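Side-chain contact in activator of Hsp90 ATPase homologue 1/2-like C-terminal domain-containing protein (Mycobacterium smegmatis, PDB 3UID), which is probably the toxin of a type II toxin-antitoxin system, built on the SRPBCC (Bet v 1-like) fold of the AHA1 family: residues 34-37 with 38-41. Sequence-based numbering, arbitrary orientation.
Sequences DPRQ and LEKV
The first turns of the short helix 35-42, in the α+β helix-grip fold of the SRPBCC superfamily, carry an i to i+3 salt bridge between Arg36 and Glu39 just beyond an aspartate N-cap. It holds for the conformers described here, both residues being modelled in two. NH1 and NH2 of Arg36 converge on one carboxylate oxygen, with Arg36 NH1 2.8 Å from Glu39 OE1. Arg36 NH2 reaches the same Glu39 OE1 at 3.2 Å by a more bent bond. OE1 sits in the guanidinium plane, but both nitrogens come at it from one face of the carboxylate, the two planes being turned 68° apart. Glu39 runs out extended, whereas bends at chi2 (-77°) and chi3 of Arg36 fold its chain alongside so that both side chains point the same way.

At the cap, Asp34 OD1 accepts from Arg36 N at 3.0 Å, while Asp34 OD2 accepts an N-H of Gln37 NE2 at 2.9 Å; with both oxygens engaged, the rotation of the carboxylate is restrained. The backbone bond from Leu38 N to Asp34 O, also 3.0 Å, begins an i+4 series that continues with Glu39 N to Pro35 O, Lys40 N to Arg36 O with a less straight N-H, and Val41 N to Gln37 O.

Gln37 OE1 bonds Arg27 of the preceding helix 25-33, tying the two helices together, and Leu38 packs on Tyr32 there. Glu39 OE1 takes a further bond from Val51 N of edge strand 50-54, which Pro35 and Arg36 also touch, while Val41 lies against Ile155 and Leu158 of the long helix 144-158.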
# COMPACT_ATOMS: atom_id res chain seq x y z
N ASP A 34 1.97 -2.54 12.42
CA ASP A 34 3.12 -3.36 12.83
C ASP A 34 4.03 -3.57 11.63
O ASP A 34 3.63 -4.22 10.65
CB ASP A 34 2.62 -4.72 13.33
CG ASP A 34 3.75 -5.64 13.77
OD1 ASP A 34 4.94 -5.32 13.54
OD2 ASP A 34 3.43 -6.70 14.33
N PRO A 35 5.25 -3.00 11.67
CA PRO A 35 6.08 -3.06 10.46
C PRO A 35 6.49 -4.47 10.06
O PRO A 35 6.76 -4.69 8.88
CB PRO A 35 7.32 -2.23 10.85
CG PRO A 35 7.39 -2.35 12.34
CD PRO A 35 5.94 -2.33 12.78
N ARG A 36 6.53 -5.42 10.99
CA ARG A 36 6.86 -6.80 10.61
C ARG A 36 5.71 -7.45 9.83
O ARG A 36 5.94 -8.32 8.98
CB ARG A 36 7.21 -7.63 11.85
CG ARG A 36 8.27 -6.99 12.75
CD ARG A 36 9.69 -7.12 12.20
NE ARG A 36 10.16 -5.90 11.55
CZ ARG A 36 10.42 -5.79 10.25
NH1 ARG A 36 10.24 -6.83 9.45
NH2 ARG A 36 10.85 -4.64 9.75
N GLN A 37 4.48 -7.02 10.10
CA GLN A 37 3.34 -7.55 9.35
C GLN A 37 3.22 -6.90 7.98
O GLN A 37 2.92 -7.55 6.97
CB GLN A 37 2.04 -7.38 10.14
CG GLN A 37 2.07 -8.15 11.46
CD GLN A 37 0.76 -8.02 12.21
OE1 GLN A 37 -0.31 -8.19 11.63
NE2 GLN A 37 0.84 -7.73 13.49
N LEU A 38 3.48 -5.59 7.93
CA LEU A 38 3.50 -4.87 6.67
C LEU A 38 4.56 -5.48 5.74
O LEU A 38 4.29 -5.74 4.56
CB LEU A 38 3.80 -3.40 6.92
CG LEU A 38 3.61 -2.49 5.70
CD1 LEU A 38 2.23 -2.69 5.09
CD2 LEU A 38 3.81 -1.07 6.16
N GLU A 39 5.74 -5.75 6.28
CA GLU A 39 6.83 -6.35 5.51
C GLU A 39 6.43 -7.73 4.98
O GLU A 39 6.81 -8.13 3.90
CB GLU A 39 8.08 -6.47 6.39
CG GLU A 39 9.28 -7.08 5.67
CD GLU A 39 10.54 -7.10 6.51
OE1 GLU A 39 11.02 -6.02 6.89
OE2 GLU A 39 11.05 -8.21 6.78
N LYS A 40 5.68 -8.47 5.81
CA LYS A 40 5.24 -9.81 5.44
C LYS A 40 4.33 -9.78 4.22
O LYS A 40 4.52 -10.52 3.26
CB LYS A 40 4.54 -10.47 6.64
CG LYS A 40 3.93 -11.83 6.33
CD LYS A 40 5.01 -12.89 6.02
CE LYS A 40 4.37 -14.28 5.89
NZ LYS A 40 5.40 -15.34 5.69
N VAL A 41 3.31 -8.92 4.26
CA VAL A 41 2.33 -8.90 3.18
C VAL A 41 2.90 -8.28 1.89
O VAL A 41 2.47 -8.62 0.78
CB VAL A 41 1.00 -8.25 3.60
CG1 VAL A 41 0.40 -9.05 4.77
CG2 VAL A 41 1.17 -6.78 3.98